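Local coordinates for erythrocyte membrane protein 1 (Plasmodium falciparum, PDB 2XU0), which probably binds host cell surface receptors as an adhesion protein of infected erythrocytes, the present chain being its N-terminal NTS-DBL1 domain, at residues C139-L143 against N160-T164; W319-C324 against K451-N455; K333-C338 against R372-C377. The protein carries 10 engineered substitutions. Residue numbers count along the deposited sequence, not the author numbering.

Following the chain from its N terminus, interaction 1 comes first: a loop after helix 133-136 folds onto helix 154-175, closing a loop of only 16 intervening residues in the Duffy binding domain. Interaction 2 opens much later on helix 311-338 and closes at 451-455, in the loop between helices 440-443 and 457-460, spanning 126 residues. Interaction 3 is nested inside that span, pairing the C-terminal end of the same helix with the start of helix 371-407. Interactions 2 and 3, with centres about 22 Å apart, thus tie the C-terminal Duffy-binding-like subdomain together at two levels of one helix. Interaction 1 stands apart, its centre about 32 Å from that of interaction 2 and about 43 Å from that of interaction 3.

Interaction 1 (C139-L143 against N160-T164); sequences CDQNL and NVLVT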
ATOM      1  N   CYS A 139      13.290   3.758  -2.115  1.00 40.86           N
ATOM      2  CA  CYS A 139      14.657   4.291  -2.029  1.00 41.02           C
ATOM      3  C   CYS A 139      15.567   3.453  -1.142  1.00 43.58           C
ATOM      4  O   CYS A 139      15.902   3.879  -0.035  1.00 44.03           O
ATOM      5  CB  CYS A 139      14.645   5.758  -1.606  1.00 41.70           C
ATOM      6  SG  CYS A 139      13.727   6.844  -2.725  0.75 46.31           S
ATOM      7  N   ASP A 140      16.012   2.280  -1.650  1.00 39.08           N
ATOM      8  CA  ASP A 140      16.835   1.292  -0.942  1.00 38.86           C
ATOM      9  C   ASP A 140      18.271   1.142  -1.499  1.00 41.93           C
ATOM     10  O   ASP A 140      19.035   0.293  -1.031  1.00 38.16           O
ATOM     11  CB  ASP A 140      16.114  -0.095  -1.023  1.00 41.80           C
ATOM     12  CG  ASP A 140      16.075  -0.732  -2.420  1.00 52.87           C
ATOM     13  OD1 ASP A 140      16.331  -0.011  -3.426  1.00 53.10           O
ATOM     14  OD2 ASP A 140      15.726  -1.921  -2.518  1.00 61.19           O
ATOM     15  N   GLN A 141      18.622   1.951  -2.504  1.00 43.35           N
ATOM     16  CA  GLN A 141      19.909   1.897  -3.200  1.00 43.75           C
ATOM     17  C   GLN A 141      21.185   1.841  -2.362  1.00 48.45           C
ATOM     18  O   GLN A 141      22.081   1.056  -2.681  1.00 48.64           O
ATOM     19  CB  GLN A 141      19.951   2.911  -4.333  1.00 45.56           C
ATOM     20  CG  GLN A 141      20.728   2.421  -5.547  1.00 66.63           C
ATOM     21  CD  GLN A 141      22.075   3.078  -5.689  1.00 81.82           C
ATOM     22  OE1 GLN A 141      23.044   2.442  -6.100  1.00 76.88           O
ATOM     23  NE2 GLN A 141      22.151   4.377  -5.402  1.00 70.36           N
ATOM     24  N   ASN A 142      21.229   2.573  -1.233  1.00 44.80           N
ATOM     25  CA  ASN A 142      22.374   2.592  -0.318  1.00 43.42           C
ATOM     26  C   ASN A 142      22.593   1.265   0.373  1.00 49.46           C
ATOM     27  O   ASN A 142      23.737   0.943   0.745  1.00 50.45           O
ATOM     28  CB  ASN A 142      22.196   3.709   0.722  1.00 43.66           C
ATOM     29  CG  ASN A 142      20.992   3.547   1.613  1.00 49.34           C
ATOM     30  OD1 ASN A 142      19.835   3.478   1.158  1.00 43.58           O
ATOM     31  ND2 ASN A 142      21.249   3.471   2.900  1.00 37.75           N
ATOM     32  N   LEU A 143      21.498   0.474   0.545  1.00 46.07           N
ATOM     33  CA  LEU A 143      21.569  -0.848   1.164  1.00 45.79           C
ATOM     34  C   LEU A 143      22.195  -1.887   0.219  1.00 48.65           C
ATOM     35  O   LEU A 143      22.470  -2.995   0.665  1.00 47.01           O
ATOM     36  CB  LEU A 143      20.203  -1.322   1.721  1.00 46.27           C
ATOM     37  CG  LEU A 143      19.447  -0.399   2.717  1.00 50.63           C
ATOM     38  CD1 LEU A 143      18.238  -1.116   3.305  1.00 49.95           C
ATOM     39  CD2 LEU A 143      20.357   0.070   3.861  1.00 51.41           C
ATOM     40  N   ASN A 160      22.962   3.306   8.069  1.00 39.59           N
ATOM     41  CA  ASN A 160      22.478   3.069   6.699  1.00 39.07           C
ATOM     42  C   ASN A 160      20.953   3.064   6.571  1.00 38.68           C
ATOM     43  O   ASN A 160      20.414   3.719   5.679  1.00 37.41           O
ATOM     44  CB  ASN A 160      23.062   1.765   6.142  1.00 42.01           C
ATOM     45  CG  ASN A 160      24.549   1.860   5.921  1.00 63.72           C
ATOM     46  OD1 ASN A 160      25.356   1.464   6.766  1.00 59.11           O
ATOM     47  ND2 ASN A 160      24.939   2.435   4.802  1.00 53.22           N
ATOM     48  N   VAL A 161      20.263   2.359   7.492  1.00 36.91           N
ATOM     49  CA  VAL A 161      18.799   2.259   7.515  1.00 36.34           C
ATOM     50  C   VAL A 161      18.139   3.609   7.780  1.00 39.86           C
ATOM     51  O   VAL A 161      17.125   3.928   7.163  1.00 39.51           O
ATOM     52  CB  VAL A 161      18.295   1.100   8.437  1.00 40.08           C
ATOM     53  CG1 VAL A 161      16.755   1.039   8.461  1.00 39.32           C
ATOM     54  CG2 VAL A 161      18.868  -0.248   7.974  1.00 39.60           C
ATOM     55  N   LEU A 162      18.740   4.434   8.656  1.00 39.61           N
ATOM     56  CA  LEU A 162      18.211   5.786   8.927  1.00 39.47           C
ATOM     57  C   LEU A 162      18.329   6.641   7.681  1.00 39.27           C
ATOM     58  O   LEU A 162      17.397   7.374   7.357  1.00 38.26           O
ATOM     59  CB  LEU A 162      18.915   6.470  10.111  1.00 39.83           C
ATOM     60  CG  LEU A 162      18.733   5.887  11.520  1.00 45.40           C
ATOM     61  CD1 LEU A 162      19.295   6.840  12.541  1.00 45.82           C
ATOM     62  CD2 LEU A 162      17.281   5.618  11.863  1.00 47.11           C
ATOM     63  N   VAL A 163      19.437   6.476   6.925  1.00 35.56           N
ATOM     64  CA  VAL A 163      19.668   7.192   5.648  1.00 34.80           C
ATOM     65  C   VAL A 163      18.569   6.778   4.650  1.00 38.41           C
ATOM     66  O   VAL A 163      17.993   7.645   3.990  1.00 37.80           O
ATOM     67  CB  VAL A 163      21.122   6.945   5.107  1.00 39.62           C
ATOM     68  CG1 VAL A 163      21.321   7.524   3.691  1.00 39.34           C
ATOM     69  CG2 VAL A 163      22.178   7.506   6.077  1.00 39.51           C
ATOM     70  N   THR A 164      18.226   5.451   4.591  1.00 35.51           N
ATOM     71  CA  THR A 164      17.162   4.955   3.695  1.00 34.40           C
ATOM     72  C   THR A 164      15.818   5.619   4.081  1.00 37.98           C
ATOM     73  O   THR A 164      15.116   6.168   3.224  1.00 38.93           O
ATOM     74  CB  THR A 164      17.072   3.402   3.820  1.00 44.26           C
ATOM     75  OG1 THR A 164      18.303   2.789   3.442  1.00 47.76           O
ATOM     76  CG2 THR A 164      15.933   2.808   3.033  1.00 40.53           C
TER
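N142 lays its amide over the N160-T164 turn of helix 154-175, its CA-to-CB bond directed toward the helix. N142 ND2 donates to N160 O at 2.9 Å with an N-H...O angle of 131°, so this carbonyl serves two donors, since T164 N also bonds to N160 O (3.0 Å) within the helix. N142 OD1 lies 2.8 Å from T164 OG1, a spacing that suits a hydrogen bond, although the proton is not settled. L143 CD2 packs beside this polar pair, 3.9 Å from N160 CB, 3.4 Å from T164 OG1 and 4.4 Å from V161 CG2. At the other end, C139 O sits 3.2 Å from T164 CG2. The CA pairs D140-T164 (5.9 Å) and L143-N160 (6.8 Å) show the segment, a loop entering a 3-10 turn at Q141-L143, running against the helix direction. The C139-C97 disulfide and a D140-R100 salt bridge also hold it. The contact thus packs the connection between helices 133-136 and 154-175 back onto the latter, in the Duffy binding domain and away from the magnesium and proline sites. Six of its eight touching residues are buried, and the chemistry implies polar pairing by the N142 amide alongside apolar packing of L143.

Interaction 2 (W319-C324 against K451-N455); sequences WSEEFC and KIDFN
The segment W319-C324 is regular helix, with F323 N bonded to W319 O (2.9 Å) and C324 N to S320 O (3.0 Å). Opposite it, K451-N455 is irregular: extended through I452 (phi/psi -71/127) and D453 (-147/98), then turning at F454 (-64/-19), where an Asx turn brings N455 N to D453 OD1 (3.1 Å). The nearest CA pairs are S320-F454 (9.1 Å) and C324-I452 (7.7 Å), so only side chains bridge the gap. F454 (chi1 -67°, chi2 -67°) is the main bump. It pushes its ring into the hollow formed by W319, S320, F323 and C324: F454 CZ lies 3.8 Å from F323 CD2, which meets the F454 ring at its edge, and 4.0 Å from S320 CB, while F454 CE1 meets the edge of the indole, 4.0 Å from W319 CZ3. W319 (chi2 92°) and F323 (chi2 69°), both chi1 t, form one wall. C324 (chi1 m) places SG 5.2 Å from the F454 ring centroid, 71° off the normal, an oblique sulfur-aromatic contact. I452 (chi1 m, chi2 m) is a smaller bump, with CG1 3.8 Å from C324 SG and CD1 4.2 Å from F323 CE2. This apolar packing, burying 219 Å², joins helix 311-338 to the loop between helices 440-443 and 457-460 in the C-terminal Duffy-binding-like subdomain. Around it, C324 is disulfide-bonded to C442 on helix 440-443, helix 429-437 touches F454 through L436, and helix 371-407 packs on W319 and F323.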
ATOM      1  N   TRP A 319      -3.459  -1.884  -2.688  1.00 30.00           N
ATOM      2  CA  TRP A 319      -3.929  -2.086  -4.058  1.00 27.74           C
ATOM      3  C   TRP A 319      -5.345  -1.554  -4.173  1.00 30.85           C
ATOM      4  O   TRP A 319      -5.653  -0.810  -5.103  1.00 30.57           O
ATOM      5  CB  TRP A 319      -3.862  -3.571  -4.472  1.00 25.65           C
ATOM      6  CG  TRP A 319      -4.398  -3.823  -5.854  1.00 27.12           C
ATOM      7  CD1 TRP A 319      -3.681  -3.833  -7.017  1.00 29.91           C
ATOM      8  CD2 TRP A 319      -5.776  -3.980  -6.228  1.00 27.29           C
ATOM      9  NE1 TRP A 319      -4.522  -4.016  -8.090  1.00 29.71           N
ATOM     10  CE2 TRP A 319      -5.814  -4.110  -7.638  1.00 30.92           C
ATOM     11  CE3 TRP A 319      -6.978  -4.100  -5.507  1.00 28.68           C
ATOM     12  CZ2 TRP A 319      -7.003  -4.337  -8.336  1.00 29.49           C
ATOM     13  CZ3 TRP A 319      -8.166  -4.253  -6.203  1.00 30.07           C
ATOM     14  CH2 TRP A 319      -8.172  -4.353  -7.605  1.00 30.92           C
ATOM     15  N   SER A 320      -6.210  -1.967  -3.250  1.00 28.99           N
ATOM     16  CA  SER A 320      -7.627  -1.592  -3.260  1.00 29.64           C
ATOM     17  C   SER A 320      -7.882  -0.095  -3.051  1.00 31.00           C
ATOM     18  O   SER A 320      -8.732   0.478  -3.739  1.00 28.33           O
ATOM     19  CB  SER A 320      -8.430  -2.462  -2.290  1.00 32.49           C
ATOM     20  OG  SER A 320      -8.080  -2.196  -0.949  1.00 46.37           O
ATOM     21  N   GLU A 321      -7.138   0.528  -2.131  1.00 27.66           N
ATOM     22  CA  GLU A 321      -7.240   1.966  -1.844  1.00 27.82           C
ATOM     23  C   GLU A 321      -6.802   2.814  -3.037  1.00 30.78           C
ATOM     24  O   GLU A 321      -7.498   3.772  -3.411  1.00 30.78           O
ATOM     25  CB  GLU A 321      -6.436   2.336  -0.581  1.00 28.79           C
ATOM     26  CG  GLU A 321      -7.165   1.968   0.713  1.00 33.92           C
ATOM     27  CD  GLU A 321      -8.413   2.804   0.914  1.00 42.73           C
ATOM     28  OE1 GLU A 321      -8.285   3.998   1.266  1.00 36.87           O
ATOM     29  OE2 GLU A 321      -9.511   2.300   0.593  1.00 29.11           O
ATOM     30  N   GLU A 322      -5.686   2.436  -3.644  1.00 25.89           N
ATOM     31  CA  GLU A 322      -5.120   3.102  -4.825  1.00 25.46           C
ATOM     32  C   GLU A 322      -5.961   2.869  -6.042  1.00 31.51           C
ATOM     33  O   GLU A 322      -6.048   3.767  -6.870  1.00 32.93           O
ATOM     34  CB  GLU A 322      -3.660   2.677  -5.068  1.00 26.09           C
ATOM     35  CG  GLU A 322      -2.724   3.275  -4.035  1.00 34.04           C
ATOM     36  CD  GLU A 322      -2.568   4.781  -4.153  1.00 56.24           C
ATOM     37  OE1 GLU A 322      -1.789   5.222  -5.030  1.00 44.66           O
ATOM     38  OE2 GLU A 322      -3.276   5.519  -3.425  1.00 44.19           O
ATOM     39  N   PHE A 323      -6.615   1.679  -6.154  1.00 29.19           N
ATOM     40  CA  PHE A 323      -7.533   1.361  -7.255  1.00 28.66           C
ATOM     41  C   PHE A 323      -8.728   2.323  -7.162  1.00 33.56           C
ATOM     42  O   PHE A 323      -9.087   2.958  -8.155  1.00 34.36           O
ATOM     43  CB  PHE A 323      -8.033  -0.134  -7.189  1.00 29.95           C
ATOM     44  CG  PHE A 323      -9.301  -0.401  -7.985  1.00 30.99           C
ATOM     45  CD1 PHE A 323      -9.291  -0.360  -9.383  1.00 32.68           C
ATOM     46  CD2 PHE A 323     -10.524  -0.571  -7.343  1.00 31.97           C
ATOM     47  CE1 PHE A 323     -10.476  -0.524 -10.113  1.00 32.19           C
ATOM     48  CE2 PHE A 323     -11.707  -0.753  -8.080  1.00 33.27           C
ATOM     49  CZ  PHE A 323     -11.672  -0.712  -9.456  1.00 31.67           C
ATOM     50  N   CYS A 324      -9.365   2.408  -5.973  1.00 27.78           N
ATOM     51  CA  CYS A 324     -10.542   3.269  -5.747  1.00 27.58           C
ATOM     52  C   CYS A 324     -10.196   4.754  -5.950  1.00 34.74           C
ATOM     53  O   CYS A 324     -10.997   5.501  -6.523  1.00 35.66           O
ATOM     54  CB  CYS A 324     -11.115   3.024  -4.359  1.00 27.76           C
ATOM     55  SG  CYS A 324     -11.866   1.389  -4.139  0.75 31.58           S
ATOM     56  N   LYS A 451     -21.183   2.353  -6.107  1.00 61.45           N
ATOM     57  CA  LYS A 451     -20.579   1.958  -4.846  1.00 58.85           C
ATOM     58  C   LYS A 451     -19.617   0.795  -5.081  1.00 55.21           C
ATOM     59  O   LYS A 451     -19.951  -0.147  -5.801  1.00 54.83           O
ATOM     60  CB  LYS A 451     -21.628   1.666  -3.739  1.00 62.75           C
ATOM     61  CG  LYS A 451     -22.603   0.500  -3.991  1.00 86.96           C
ATOM     62  CD  LYS A 451     -22.205  -0.809  -3.273  1.00 97.62           C
ATOM     63  CE  LYS A 451     -22.874  -1.013  -1.930  1.00107.52           C
ATOM     64  NZ  LYS A 451     -22.246  -0.195  -0.857  1.00116.75           N
ATOM     65  N   ILE A 452     -18.412   0.881  -4.502  1.00 44.85           N
ATOM     66  CA  ILE A 452     -17.398  -0.157  -4.614  1.00 40.57           C
ATOM     67  C   ILE A 452     -17.834  -1.368  -3.803  1.00 40.70           C
ATOM     68  O   ILE A 452     -18.168  -1.223  -2.624  1.00 41.06           O
ATOM     69  CB  ILE A 452     -16.017   0.374  -4.149  1.00 41.78           C
ATOM     70  CG1 ILE A 452     -15.505   1.564  -5.031  1.00 42.18           C
ATOM     71  CG2 ILE A 452     -15.003  -0.753  -4.027  1.00 39.33           C
ATOM     72  CD1 ILE A 452     -15.073   1.258  -6.517  1.00 46.08           C
ATOM     73  N   ASP A 453     -17.853  -2.559  -4.445  1.00 32.60           N
ATOM     74  CA  ASP A 453     -18.187  -3.829  -3.795  1.00 29.05           C
ATOM     75  C   ASP A 453     -17.372  -4.915  -4.445  1.00 33.08           C
ATOM     76  O   ASP A 453     -17.731  -5.416  -5.529  1.00 33.92           O
ATOM     77  CB  ASP A 453     -19.697  -4.132  -3.808  1.00 28.98           C
ATOM     78  CG  ASP A 453     -20.123  -5.365  -3.001  1.00 34.22           C
ATOM     79  OD1 ASP A 453     -19.251  -6.014  -2.388  1.00 34.53           O
ATOM     80  OD2 ASP A 453     -21.325  -5.660  -2.965  1.00 44.93           O
ATOM     81  N   PHE A 454     -16.259  -5.272  -3.784  1.00 27.64           N
ATOM     82  CA  PHE A 454     -15.321  -6.298  -4.227  1.00 26.55           C
ATOM     83  C   PHE A 454     -15.948  -7.693  -4.266  1.00 33.53           C
ATOM     84  O   PHE A 454     -15.417  -8.575  -4.956  1.00 33.32           O
ATOM     85  CB  PHE A 454     -13.994  -6.237  -3.470  1.00 26.44           C
ATOM     86  CG  PHE A 454     -13.224  -4.960  -3.784  1.00 27.95           C
ATOM     87  CD1 PHE A 454     -12.706  -4.731  -5.062  1.00 28.86           C
ATOM     88  CD2 PHE A 454     -13.031  -3.986  -2.807  1.00 27.83           C
ATOM     89  CE1 PHE A 454     -11.996  -3.551  -5.353  1.00 29.73           C
ATOM     90  CE2 PHE A 454     -12.351  -2.799  -3.098  1.00 30.17           C
ATOM     91  CZ  PHE A 454     -11.831  -2.590  -4.365  1.00 29.68           C
ATOM     92  N   ASN A 455     -17.090  -7.878  -3.542  1.00 29.06           N
ATOM     93  CA  ASN A 455     -17.862  -9.119  -3.554  1.00 29.61           C
ATOM     94  C   ASN A 455     -18.784  -9.176  -4.793  1.00 33.86           C
ATOM     95  O   ASN A 455     -19.418 -10.186  -5.020  1.00 34.83           O
ATOM     96  CB  ASN A 455     -18.668  -9.296  -2.257  1.00 29.90           C
ATOM     97  CG  ASN A 455     -17.829  -9.606  -1.057  1.00 36.79           C
ATOM     98  OD1 ASN A 455     -17.926  -8.964   0.003  1.00 38.15           O
ATOM     99  ND2 ASN A 455     -16.945 -10.554  -1.202  1.00 29.71           N
TER

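Interaction 3 (K333-C338 against R372-C377); sequences KVKKEC and RCQDQC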
ATOM      1  N   LYS A 333     -12.182  12.021 -15.993  1.00 46.39           N
ATOM      2  CA  LYS A 333     -11.637  12.268 -17.330  1.00 46.08           C
ATOM      3  C   LYS A 333     -12.571  11.707 -18.395  1.00 50.16           C
ATOM      4  O   LYS A 333     -12.723  12.310 -19.466  1.00 50.14           O
ATOM      5  CB  LYS A 333     -10.217  11.691 -17.470  1.00 49.47           C
ATOM      6  CG  LYS A 333      -9.226  12.642 -18.131  1.00 69.96           C
ATOM      7  CD  LYS A 333      -9.282  12.588 -19.661  1.00 83.46           C
ATOM      8  CE  LYS A 333      -8.364  13.588 -20.329  1.00 92.59           C
ATOM      9  NZ  LYS A 333      -8.953  14.951 -20.364  1.00 99.49           N
ATOM     10  N   VAL A 334     -13.216  10.564 -18.102  1.00 45.90           N
ATOM     11  CA  VAL A 334     -14.194   9.954 -19.013  1.00 45.63           C
ATOM     12  C   VAL A 334     -15.432  10.867 -19.087  1.00 48.93           C
ATOM     13  O   VAL A 334     -15.915  11.161 -20.189  1.00 48.09           O
ATOM     14  CB  VAL A 334     -14.551   8.500 -18.599  1.00 49.03           C
ATOM     15  CG1 VAL A 334     -15.829   8.016 -19.277  1.00 48.49           C
ATOM     16  CG2 VAL A 334     -13.386   7.556 -18.882  1.00 48.60           C
ATOM     17  N   LYS A 335     -15.883  11.368 -17.925  1.00 43.47           N
ATOM     18  CA  LYS A 335     -17.027  12.259 -17.863  1.00 44.06           C
ATOM     19  C   LYS A 335     -16.796  13.537 -18.699  1.00 51.14           C
ATOM     20  O   LYS A 335     -17.686  13.898 -19.468  1.00 51.74           O
ATOM     21  CB  LYS A 335     -17.431  12.591 -16.410  1.00 44.91           C
ATOM     22  CG  LYS A 335     -18.831  13.189 -16.331  1.00 54.23           C
ATOM     23  CD  LYS A 335     -19.246  13.639 -14.948  1.00 61.83           C
ATOM     24  CE  LYS A 335     -20.683  14.117 -15.009  1.00 80.65           C
ATOM     25  NZ  LYS A 335     -21.289  14.309 -13.662  1.00 94.79           N
ATOM     26  N   LYS A 336     -15.613  14.180 -18.605  1.00 48.47           N
ATOM     27  CA  LYS A 336     -15.354  15.395 -19.398  1.00 49.43           C
ATOM     28  C   LYS A 336     -15.392  15.196 -20.921  1.00 55.40           C
ATOM     29  O   LYS A 336     -15.733  16.131 -21.638  1.00 57.43           O
ATOM     30  CB  LYS A 336     -14.131  16.197 -18.915  1.00 52.09           C
ATOM     31  CG  LYS A 336     -12.771  15.671 -19.359  1.00 75.38           C
ATOM     32  CD  LYS A 336     -11.636  16.625 -18.972  1.00 89.45           C
ATOM     33  CE  LYS A 336     -11.339  17.691 -20.006  1.00 97.66           C
ATOM     34  NZ  LYS A 336     -10.214  18.566 -19.580  1.00104.83           N
ATOM     35  N   GLU A 337     -15.115  13.969 -21.400  1.00 50.37           N
ATOM     36  CA  GLU A 337     -15.168  13.621 -22.817  1.00 49.88           C
ATOM     37  C   GLU A 337     -16.528  13.028 -23.239  1.00 50.20           C
ATOM     38  O   GLU A 337     -16.766  12.904 -24.440  1.00 49.94           O
ATOM     39  CB  GLU A 337     -14.044  12.619 -23.177  1.00 51.69           C
ATOM     40  CG  GLU A 337     -12.636  13.076 -22.808  1.00 67.70           C
ATOM     41  CD  GLU A 337     -12.205  14.428 -23.347  1.00 96.57           C
ATOM     42  OE1 GLU A 337     -12.332  14.653 -24.573  1.00 87.18           O
ATOM     43  OE2 GLU A 337     -11.731  15.258 -22.538  1.00 98.13           O
ATOM     44  N   CYS A 338     -17.392  12.633 -22.272  1.00 43.66           N
ATOM     45  CA  CYS A 338     -18.665  11.958 -22.560  1.00 42.51           C
ATOM     46  C   CYS A 338     -19.931  12.703 -22.213  1.00 48.94           C
ATOM     47  O   CYS A 338     -20.935  12.534 -22.908  1.00 48.36           O
ATOM     48  CB  CYS A 338     -18.678  10.561 -21.941  1.00 41.68           C
ATOM     49  SG  CYS A 338     -17.405   9.455 -22.591  1.00 45.29           S
ATOM     50  N   ARG A 372     -14.342  11.185 -29.311  1.00 43.98           N
ATOM     51  CA  ARG A 372     -13.426  11.343 -28.168  1.00 44.14           C
ATOM     52  C   ARG A 372     -13.931  10.592 -26.903  1.00 48.08           C
ATOM     53  O   ARG A 372     -13.112  10.173 -26.080  1.00 46.62           O
ATOM     54  CB  ARG A 372     -13.199  12.820 -27.814  1.00 44.56           C
ATOM     55  CG  ARG A 372     -12.557  13.654 -28.913  1.00 55.61           C
ATOM     56  CD  ARG A 372     -11.920  14.930 -28.377  1.00 60.54           C
ATOM     57  NE  ARG A 372     -12.881  15.850 -27.755  1.00 66.53           N
ATOM     58  CZ  ARG A 372     -13.594  16.761 -28.412  1.00 77.37           C
ATOM     59  NH1 ARG A 372     -13.492  16.872 -29.731  1.00 67.87           N
ATOM     60  NH2 ARG A 372     -14.421  17.561 -27.754  1.00 60.76           N
ATOM     61  N   CYS A 373     -15.279  10.461 -26.739  1.00 44.38           N
ATOM     62  CA  CYS A 373     -15.886   9.688 -25.651  1.00 43.03           C
ATOM     63  C   CYS A 373     -15.516   8.234 -25.880  1.00 46.56           C
ATOM     64  O   CYS A 373     -15.042   7.591 -24.953  1.00 45.65           O
ATOM     65  CB  CYS A 373     -17.400   9.863 -25.580  1.00 41.98           C
ATOM     66  SG  CYS A 373     -18.208   8.806 -24.341  1.00 44.90           S
ATOM     67  N   GLN A 374     -15.674   7.744 -27.132  1.00 43.83           N
ATOM     68  CA  GLN A 374     -15.290   6.392 -27.545  1.00 43.71           C
ATOM     69  C   GLN A 374     -13.818   6.094 -27.171  1.00 47.12           C
ATOM     70  O   GLN A 374     -13.566   5.090 -26.511  1.00 46.93           O
ATOM     71  CB  GLN A 374     -15.553   6.174 -29.050  1.00 44.65           C
ATOM     72  CG  GLN A 374     -15.293   4.745 -29.520  1.00 53.30           C
ATOM     73  CD  GLN A 374     -15.577   4.532 -30.985  1.00 65.59           C
ATOM     74  OE1 GLN A 374     -16.266   3.590 -31.357  1.00 61.23           O
ATOM     75  NE2 GLN A 374     -15.032   5.381 -31.855  1.00 54.09           N
ATOM     76  N   ASP A 375     -12.885   6.998 -27.517  1.00 44.16           N
ATOM     77  CA  ASP A 375     -11.449   6.870 -27.226  1.00 44.71           C
ATOM     78  C   ASP A 375     -11.132   6.825 -25.715  1.00 48.34           C
ATOM     79  O   ASP A 375     -10.261   6.053 -25.300  1.00 47.66           O
ATOM     80  CB  ASP A 375     -10.648   7.993 -27.910  1.00 46.88           C
ATOM     81  CG  ASP A 375     -10.899   8.149 -29.406  1.00 63.92           C
ATOM     82  OD1 ASP A 375     -11.202   7.126 -30.075  1.00 65.32           O
ATOM     83  OD2 ASP A 375     -10.802   9.291 -29.906  1.00 74.07           O
ATOM     84  N   GLN A 376     -11.826   7.656 -24.904  1.00 44.01           N
ATOM     85  CA  GLN A 376     -11.635   7.697 -23.457  1.00 44.07           C
ATOM     86  C   GLN A 376     -12.218   6.434 -22.803  1.00 47.37           C
ATOM     87  O   GLN A 376     -11.612   5.870 -21.894  1.00 47.88           O
ATOM     88  CB  GLN A 376     -12.245   8.979 -22.870  1.00 45.91           C
ATOM     89  CG  GLN A 376     -11.530   9.502 -21.619  1.00 61.26           C
ATOM     90  CD  GLN A 376     -10.041   9.696 -21.803  1.00 79.01           C
ATOM     91  OE1 GLN A 376      -9.222   8.924 -21.289  1.00 76.64           O
ATOM     92  NE2 GLN A 376      -9.661  10.723 -22.545  1.00 66.76           N
ATOM     93  N   CYS A 377     -13.359   5.963 -23.315  1.00 43.00           N
ATOM     94  CA  CYS A 377     -14.034   4.756 -22.841  1.00 42.49           C
ATOM     95  C   CYS A 377     -13.201   3.504 -23.093  1.00 44.95           C
ATOM     96  O   CYS A 377     -13.057   2.698 -22.175  1.00 43.13           O
ATOM     97  CB  CYS A 377     -15.433   4.648 -23.427  1.00 43.09           C
ATOM     98  SG  CYS A 377     -16.585   5.894 -22.783  1.00 47.37           S
TER
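Both segments are helical and run nearly antiparallel, with 163° between their N-to-C directions (signed crossing angle -163°) and axes approaching to 8.3 Å. The CA atoms of V334 and Q376 are 5.6 Å apart and those of C338 and C373 only 4.7 Å, so the helices are closest where 311-338 ends. There the backbone tightens: C338 N bonds to K335 O (3.1 Å), an i to i-3 step. The spacing suits the disulfide between C338 SG and C373 SG (2.0 Å), with chi3 of 99° and chi1 m at C338 but t at C373. E337 O packs against C373 CB at 3.3 Å. A second sulfur adjoins the bridge, C377 SG at 3.7 Å from C338 SG; it is itself bonded to C467, and V334 CG1 flanks it at 4.2 Å. Q376 fills the space between the helices, CG 3.8 Å from V334 CG2, NE2 3.5 Å from K333 CD and 3.8 Å from E337 CG. Toward solvent, E337 links two basic side chains: OE2 pairs with K333 NZ (3.5 Å) along its own helix, and OE1 with R372 NE (3.4 Å), a salt bridge whose hydrogen bond is weak. These distances mark a modest charge network beside a covalent bond. The 390 Å² contact is that of an antiparallel helix pair pinned by a disulfide near the end of one helix and the start of the other, in the cysteine-rich C-terminal Duffy-binding-like subdomain.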